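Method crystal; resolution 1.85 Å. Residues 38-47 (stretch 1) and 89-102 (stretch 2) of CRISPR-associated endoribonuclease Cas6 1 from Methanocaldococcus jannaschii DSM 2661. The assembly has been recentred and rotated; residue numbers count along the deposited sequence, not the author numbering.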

ATOM      1  N   ALA A  38      -3.766  -7.673 -20.939  1.00 21.14           N
ATOM      2  CA  ALA A  38      -4.076  -8.785 -21.821  1.00 22.36           C
ATOM      3  C   ALA A  38      -2.886  -9.707 -22.018  1.00 23.54           C
ATOM      4  O   ALA A  38      -3.052 -10.795 -22.577  1.00 24.47           O
ATOM      5  CB  ALA A  38      -4.561  -8.283 -23.190  1.00 24.17           C
ATOM      6  N   ASN A  39      -1.691  -9.291 -21.597  1.00 20.74           N
ATOM      7  CA  ASN A  39      -0.537 -10.172 -21.649  1.00 20.68           C
ATOM      8  C   ASN A  39      -0.896 -11.506 -20.987  1.00 21.60           C
ATOM      9  O   ASN A  39      -1.363 -11.519 -19.835  1.00 21.00           O
ATOM     10  CB  ASN A  39       0.645  -9.512 -20.925  1.00 21.11           C
ATOM     11  CG  ASN A  39       1.928 -10.332 -20.996  1.00 20.81           C
ATOM     12  OD1 ASN A  39       1.916 -11.520 -21.306  1.00 24.60           O
ATOM     13  ND2 ASN A  39       3.051  -9.689 -20.669  1.00 23.76           N
ATOM     14  N   PRO A  40      -0.708 -12.637 -21.672  1.00 27.21           N
ATOM     15  CA  PRO A  40      -1.020 -13.929 -21.052  1.00 30.61           C
ATOM     16  C   PRO A  40      -0.247 -14.200 -19.772  1.00 26.84           C
ATOM     17  O   PRO A  40      -0.712 -15.012 -18.965  1.00 26.90           O
ATOM     18  CB  PRO A  40      -0.660 -14.948 -22.147  1.00 36.00           C
ATOM     19  CG  PRO A  40      -0.752 -14.195 -23.415  1.00 38.12           C
ATOM     20  CD  PRO A  40      -0.506 -12.752 -23.132  1.00 30.24           C
ATOM     21  N   ALA A  41       0.883 -13.520 -19.543  1.00 23.32           N
ATOM     22  CA  ALA A  41       1.571 -13.652 -18.265  1.00 22.45           C
ATOM     23  C   ALA A  41       0.662 -13.284 -17.097  1.00 23.70           C
ATOM     24  O   ALA A  41       0.835 -13.810 -15.991  1.00 25.27           O
ATOM     25  CB  ALA A  41       2.836 -12.774 -18.245  1.00 20.44           C
ATOM     26  N   TYR A  42      -0.301 -12.384 -17.312  1.00 17.60           N
ATOM     27  CA  TYR A  42      -1.231 -11.989 -16.260  1.00 18.39           C
ATOM     28  C   TYR A  42      -2.638 -12.513 -16.477  1.00 23.88           C
ATOM     29  O   TYR A  42      -3.325 -12.841 -15.508  1.00 19.44           O
ATOM     30  CB  TYR A  42      -1.302 -10.457 -16.162  1.00 15.14           C
ATOM     31  CG  TYR A  42       0.057  -9.830 -15.874  1.00 15.16           C
ATOM     32  CD1 TYR A  42       0.580  -9.830 -14.586  1.00 16.60           C
ATOM     33  CD2 TYR A  42       0.806  -9.222 -16.898  1.00 16.45           C
ATOM     34  CE1 TYR A  42       1.832  -9.237 -14.295  1.00 18.97           C
ATOM     35  CE2 TYR A  42       2.082  -8.633 -16.616  1.00 18.90           C
ATOM     36  CZ  TYR A  42       2.566  -8.635 -15.321  1.00 17.63           C
ATOM     37  OH  TYR A  42       3.809  -8.066 -15.042  1.00 17.84           O
ATOM     38  N   ALA A  43      -3.055 -12.601 -17.736  1.00 20.36           N
ATOM     39  CA  ALA A  43      -4.454 -12.800 -18.073  1.00 24.75           C
ATOM     40  C   ALA A  43      -5.006 -14.073 -17.442  1.00 24.60           C
ATOM     41  O   ALA A  43      -6.029 -14.033 -16.755  1.00 28.12           O
ATOM     42  CB  ALA A  43      -4.602 -12.830 -19.594  1.00 29.24           C
ATOM     43  N   LYS A  44      -4.344 -15.210 -17.655  1.00 26.49           N
ATOM     44  CA  LYS A  44      -4.871 -16.445 -17.080  1.00 40.25           C
ATOM     45  C   LYS A  44      -4.790 -16.417 -15.557  1.00 38.91           C
ATOM     46  O   LYS A  44      -5.765 -16.747 -14.856  1.00 34.53           O
ATOM     47  CB  LYS A  44      -4.125 -17.642 -17.657  1.00 47.15           C
ATOM     48  CG  LYS A  44      -3.186 -17.297 -18.836  1.00 58.37           C
ATOM     49  CD  LYS A  44      -2.403 -18.539 -19.280  1.00 66.37           C
ATOM     50  CE  LYS A  44      -1.386 -18.258 -20.376  1.00 68.53           C
ATOM     51  NZ  LYS A  44       0.011 -18.188 -19.824  1.00 71.21           N
ATOM     52  N   ARG A  45      -3.652 -15.951 -15.034  1.00 24.16           N
ATOM     53  CA  ARG A  45      -3.387 -15.984 -13.595  1.00 23.24           C
ATOM     54  C   ARG A  45      -4.323 -15.089 -12.808  1.00 23.21           C
ATOM     55  O   ARG A  45      -4.662 -15.416 -11.663  1.00 21.19           O
ATOM     56  CB  ARG A  45      -1.930 -15.575 -13.320  1.00 23.77           C
ATOM     57  CG  ARG A  45      -0.907 -16.595 -13.829  1.00 25.41           C
ATOM     58  CD  ARG A  45       0.507 -16.130 -13.559  1.00 21.93           C
ATOM     59  NE  ARG A  45       1.485 -17.207 -13.794  1.00 21.52           N
ATOM     60  CZ  ARG A  45       2.470 -17.130 -14.674  1.00 23.93           C
ATOM     61  NH1 ARG A  45       2.622 -16.020 -15.391  1.00 20.69           N
ATOM     62  NH2 ARG A  45       3.322 -18.149 -14.803  1.00 22.34           N
ATOM     63  N   LEU A  46      -4.723 -13.944 -13.371  1.00 17.19           N
ATOM     64  CA  LEU A  46      -5.461 -12.944 -12.618  1.00 17.18           C
ATOM     65  C   LEU A  46      -6.901 -12.804 -13.106  1.00 16.57           C
ATOM     66  O   LEU A  46      -7.575 -11.844 -12.761  1.00 20.09           O
ATOM     67  CB  LEU A  46      -4.709 -11.605 -12.637  1.00 15.55           C
ATOM     68  CG  LEU A  46      -3.334 -11.696 -11.955  1.00 21.47           C
ATOM     69  CD1 LEU A  46      -2.600 -10.364 -12.092  1.00 18.27           C
ATOM     70  CD2 LEU A  46      -3.468 -12.071 -10.471  1.00 17.31           C
ATOM     71  N   HIS A  47      -7.390 -13.789 -13.868  1.00 23.11           N
ATOM     72  CA  HIS A  47      -8.748 -13.726 -14.405  1.00 25.87           C
ATOM     73  C   HIS A  47      -9.781 -13.509 -13.304  1.00 20.29           C
ATOM     74  O   HIS A  47     -10.742 -12.760 -13.484  1.00 22.22           O
ATOM     75  CB  HIS A  47      -9.029 -15.020 -15.171  1.00 32.62           C
ATOM     76  CG  HIS A  47     -10.388 -15.073 -15.788  1.00 49.37           C
ATOM     77  ND1 HIS A  47     -10.740 -14.311 -16.883  1.00 56.88           N
ATOM     78  CD2 HIS A  47     -11.488 -15.795 -15.462  1.00 56.75           C
ATOM     79  CE1 HIS A  47     -11.999 -14.560 -17.204  1.00 58.82           C
ATOM     80  NE2 HIS A  47     -12.477 -15.454 -16.357  1.00 55.86           N
ATOM     81  N   GLU A  89      -3.156 -16.497  -2.686  1.00 18.96           N
ATOM     82  CA  GLU A  89      -3.225 -16.885  -4.092  1.00 21.42           C
ATOM     83  C   GLU A  89      -3.118 -15.678  -5.020  1.00 21.67           C
ATOM     84  O   GLU A  89      -2.496 -15.765  -6.081  1.00 19.09           O
ATOM     85  CB  GLU A  89      -4.529 -17.663  -4.366  1.00 20.76           C
ATOM     86  CG  GLU A  89      -4.692 -18.063  -5.835  1.00 30.06           C
ATOM     87  CD  GLU A  89      -5.949 -18.910  -6.088  1.00 55.74           C
ATOM     88  OE1 GLU A  89      -6.668 -19.232  -5.109  1.00 63.23           O
ATOM     89  OE2 GLU A  89      -6.224 -19.223  -7.269  1.00 60.60           O
ATOM     90  N   PHE A  90      -3.735 -14.550  -4.659  1.00 19.57           N
ATOM     91  CA  PHE A  90      -3.555 -13.334  -5.448  1.00 19.00           C
ATOM     92  C   PHE A  90      -2.083 -12.978  -5.548  1.00 16.05           C
ATOM     93  O   PHE A  90      -1.568 -12.671  -6.633  1.00 16.49           O
ATOM     94  CB  PHE A  90      -4.331 -12.151  -4.827  1.00 15.03           C
ATOM     95  CG  PHE A  90      -3.972 -10.817  -5.444  1.00 19.02           C
ATOM     96  CD1 PHE A  90      -4.396 -10.492  -6.724  1.00 17.82           C
ATOM     97  CD2 PHE A  90      -3.171  -9.906  -4.758  1.00 17.48           C
ATOM     98  CE1 PHE A  90      -4.046  -9.270  -7.310  1.00 18.19           C
ATOM     99  CE2 PHE A  90      -2.822  -8.682  -5.338  1.00 18.51           C
ATOM    100  CZ  PHE A  90      -3.269  -8.368  -6.619  1.00 18.56           C
ATOM    101  N   ILE A  91      -1.398 -12.970  -4.411  1.00 14.18           N
ATOM    102  CA  ILE A  91      -0.007 -12.534  -4.394  1.00 16.11           C
ATOM    103  C   ILE A  91       0.856 -13.499  -5.204  1.00 16.39           C
ATOM    104  O   ILE A  91       1.697 -13.073  -6.000  1.00 14.64           O
ATOM    105  CB  ILE A  91       0.513 -12.390  -2.949  1.00 13.08           C
ATOM    106  CG1 ILE A  91      -0.195 -11.229  -2.215  1.00 18.29           C
ATOM    107  CG2 ILE A  91       2.042 -12.130  -2.946  1.00 15.42           C
ATOM    108  CD1 ILE A  91       0.149  -9.841  -2.769  1.00 12.64           C
ATOM    109  N   GLU A  92       0.659 -14.807  -5.016  1.00 12.74           N
ATOM    110  CA  GLU A  92       1.480 -15.780  -5.757  1.00 13.74           C
ATOM    111  C   GLU A  92       1.257 -15.643  -7.265  1.00 16.77           C
ATOM    112  O   GLU A  92       2.213 -15.676  -8.048  1.00 17.35           O
ATOM    113  CB  GLU A  92       1.163 -17.204  -5.302  1.00 19.27           C
ATOM    114  CG  GLU A  92       1.543 -17.517  -3.845  1.00 20.83           C
ATOM    115  CD  GLU A  92       3.006 -17.888  -3.664  1.00 26.45           C
ATOM    116  OE1 GLU A  92       3.834 -17.639  -4.581  1.00 22.64           O
ATOM    117  OE2 GLU A  92       3.332 -18.398  -2.564  1.00 29.21           O
ATOM    118  N   ASN A  93      -0.017 -15.531  -7.691  1.00 17.64           N
ATOM    119  CA  ASN A  93      -0.303 -15.393  -9.116  1.00 21.69           C
ATOM    120  C   ASN A  93       0.277 -14.109  -9.688  1.00 19.46           C
ATOM    121  O   ASN A  93       0.839 -14.111 -10.796  1.00 15.87           O
ATOM    122  CB  ASN A  93      -1.816 -15.422  -9.345  1.00 16.48           C
ATOM    123  CG  ASN A  93      -2.390 -16.829  -9.282  1.00 27.53           C
ATOM    124  OD1 ASN A  93      -1.717 -17.770  -8.898  1.00 34.34           O
ATOM    125  ND2 ASN A  93      -3.668 -16.948  -9.582  1.00 35.29           N
ATOM    126  N   PHE A  94       0.108 -12.992  -8.966  1.00 15.08           N
ATOM    127  CA  PHE A  94       0.623 -11.709  -9.446  1.00 17.93           C
ATOM    128  C   PHE A  94       2.151 -11.745  -9.536  1.00 16.19           C
ATOM    129  O   PHE A  94       2.731 -11.298 -10.535  1.00 15.22           O
ATOM    130  CB  PHE A  94       0.113 -10.587  -8.521  1.00 13.23           C
ATOM    131  CG  PHE A  94       0.367  -9.193  -9.024  1.00 14.81           C
ATOM    132  CD1 PHE A  94       0.611  -8.943 -10.376  1.00 15.89           C
ATOM    133  CD2 PHE A  94       0.313  -8.115  -8.133  1.00 19.18           C
ATOM    134  CE1 PHE A  94       0.802  -7.628 -10.829  1.00 17.81           C
ATOM    135  CE2 PHE A  94       0.541  -6.809  -8.578  1.00 15.34           C
ATOM    136  CZ  PHE A  94       0.782  -6.581  -9.935  1.00 16.82           C
ATOM    137  N   VAL A  95       2.815 -12.300  -8.517  1.00 17.14           N
ATOM    138  CA  VAL A  95       4.277 -12.400  -8.548  1.00 15.53           C
ATOM    139  C   VAL A  95       4.734 -13.252  -9.732  1.00 17.16           C
ATOM    140  O   VAL A  95       5.685 -12.894 -10.432  1.00 15.83           O
ATOM    141  CB  VAL A  95       4.803 -12.986  -7.216  1.00 18.09           C
ATOM    142  CG1 VAL A  95       6.264 -13.530  -7.343  1.00 17.43           C
ATOM    143  CG2 VAL A  95       4.743 -11.959  -6.099  1.00 18.80           C
ATOM    144  N   ALA A  96       4.081 -14.394  -9.981  1.00 16.68           N
ATOM    145  CA  ALA A  96       4.494 -15.217 -11.126  1.00 18.30           C
ATOM    146  C   ALA A  96       4.377 -14.435 -12.436  1.00 18.76           C
ATOM    147  O   ALA A  96       5.246 -14.542 -13.323  1.00 17.32           O
ATOM    148  CB  ALA A  96       3.650 -16.491 -11.190  1.00 17.47           C
ATOM    149  N   GLY A  97       3.301 -13.647 -12.574  1.00 16.04           N
ATOM    150  CA  GLY A  97       3.150 -12.833 -13.773  1.00 15.51           C
ATOM    151  C   GLY A  97       4.212 -11.746 -13.871  1.00 17.01           C
ATOM    152  O   GLY A  97       4.781 -11.514 -14.941  1.00 17.15           O
ATOM    153  N   LEU A  98       4.479 -11.054 -12.762  1.00 15.80           N
ATOM    154  CA  LEU A  98       5.496  -9.996 -12.759  1.00 16.14           C
ATOM    155  C   LEU A  98       6.876 -10.564 -13.109  1.00 17.13           C
ATOM    156  O   LEU A  98       7.670  -9.920 -13.808  1.00 16.11           O
ATOM    157  CB  LEU A  98       5.554  -9.342 -11.370  1.00 14.96           C
ATOM    158  CG  LEU A  98       4.350  -8.424 -11.023  1.00 15.08           C
ATOM    159  CD1 LEU A  98       4.250  -8.208  -9.496  1.00 15.64           C
ATOM    160  CD2 LEU A  98       4.502  -7.080 -11.765  1.00 17.47           C
ATOM    161  N   LEU A  99       7.197 -11.730 -12.566  1.00 14.88           N
ATOM    162  CA  LEU A  99       8.514 -12.327 -12.845  1.00 18.29           C
ATOM    163  C   LEU A  99       8.618 -12.785 -14.295  1.00 21.78           C
ATOM    164  O   LEU A  99       9.672 -12.622 -14.914  1.00 20.84           O
ATOM    165  CB  LEU A  99       8.804 -13.488 -11.893  1.00 15.83           C
ATOM    166  CG  LEU A  99       9.112 -13.019 -10.470  1.00 19.38           C
ATOM    167  CD1 LEU A  99       9.153 -14.194  -9.523  1.00 17.81           C
ATOM    168  CD2 LEU A  99      10.424 -12.214 -10.421  1.00 23.57           C
ATOM    169  N   GLU A 100       7.533 -13.344 -14.859  1.00 20.71           N
ATOM    170  CA  GLU A 100       7.560 -13.758 -16.261  1.00 19.18           C
ATOM    171  C   GLU A 100       7.663 -12.550 -17.199  1.00 18.71           C
ATOM    172  O   GLU A 100       8.425 -12.558 -18.169  1.00 21.57           O
ATOM    173  CB  GLU A 100       6.309 -14.596 -16.591  1.00 22.23           C
ATOM    174  CG  GLU A 100       6.239 -14.976 -18.084  1.00 25.68           C
ATOM    175  CD  GLU A 100       5.013 -15.804 -18.464  1.00 28.56           C
ATOM    176  OE1 GLU A 100       4.320 -16.344 -17.587  1.00 27.32           O
ATOM    177  OE2 GLU A 100       4.751 -15.913 -19.669  1.00 32.95           O
ATOM    178  N   ASP A 101       6.868 -11.514 -16.947  1.00 17.14           N
ATOM    179  CA  ASP A 101       6.968 -10.265 -17.686  1.00 16.40           C
ATOM    180  C   ASP A 101       8.381  -9.683 -17.567  1.00 22.83           C
ATOM    181  O   ASP A 101       9.068  -9.438 -18.576  1.00 19.19           O
ATOM    182  CB  ASP A 101       5.880  -9.322 -17.120  1.00 17.57           C
ATOM    183  CG  ASP A 101       5.902  -7.927 -17.693  1.00 20.84           C
ATOM    184  OD1 ASP A 101       6.836  -7.555 -18.432  1.00 23.51           O
ATOM    185  OD2 ASP A 101       4.957  -7.174 -17.381  1.00 20.45           O
ATOM    186  N   GLY A 102       8.826  -9.451 -16.333  1.00 19.69           N
ATOM    187  CA  GLY A 102      10.193  -9.066 -16.060  1.00 22.40           C
ATOM    188  C   GLY A 102      10.471  -7.579 -16.074  1.00 20.35           C
ATOM    189  O   GLY A 102      11.593  -7.175 -15.731  1.00 20.83           O
TER
HETATM  190  O   HOH W   1       3.184  -6.767 -19.954  1.00 37.55           O
HETATM  191  O   HOH W   2       2.592 -16.922 -20.902  1.00 43.16           O
HETATM  192  O   HOH W   3       6.130 -18.352 -15.821  1.00 36.88           O

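The short segment packs against one side of the helix 89-101 with its backbone closest at Gly97, whose CA lies 4.8 Å from Ala41 CA; together the stretches bury 597 Å². Glycine suits this point because an ideal CB would point toward the segment and fall 2.8 Å from Tyr42 CD1 and 2.9 Å from Ala41 O, both clashes. With no CB there, Ala41 O comes within 3.4 Å of Gly97 CA.

Tyr42 exploits that space. Its CA-to-CB bond points sideways, but chi1 of -59° (m) and chi2 of -79° bring the ring among Gly97, Asp101, Leu98 and Phe94. Tyr42 CE1 lies 4.0 Å from Phe94 CE1, near the plane of the Phe94 ring, while Tyr42 OH donates to Asp101 OD2 at 2.8 Å. The ring is thus buried with its polar end satisfied. Asp101, at chi1 175° (t), also receives a 3.2 Å hydrogen bond at OD2 from water 1, which accepts from Asn39 ND2 at 3.0 Å. The other end of the Asn39 amide caps the short, weakly bonded helix: Asn39 OD1 accepts from Ala41 N at 2.9 Å.

The CA-to-CB bond of Arg45 points toward the helix, and the side chain, with chi1 -68° (m) and chi2 and chi3 both t, is extended. Ala96 CB lies over one guanidinium face, 3.5 Å from Arg45 NE. Arg45 NH1 forms a salt bridge with Glu100 OE1 (2.8 Å, N-H...O 157°) and also donates to Ala41 O at 2.9 Å. Glu100 reaches it with chi1 and chi2 both t.

Farther along, Asn93 (chi1 -78°, m) directs ND2 to Arg45 O at 2.8 Å, although the 134° angle is bent. Leu46, in the m,t rotamer, completes the apolar contact, placing CD1 3.9 Å from Phe94 CD1 and CD2 4.2 Å from Phe90 CD1.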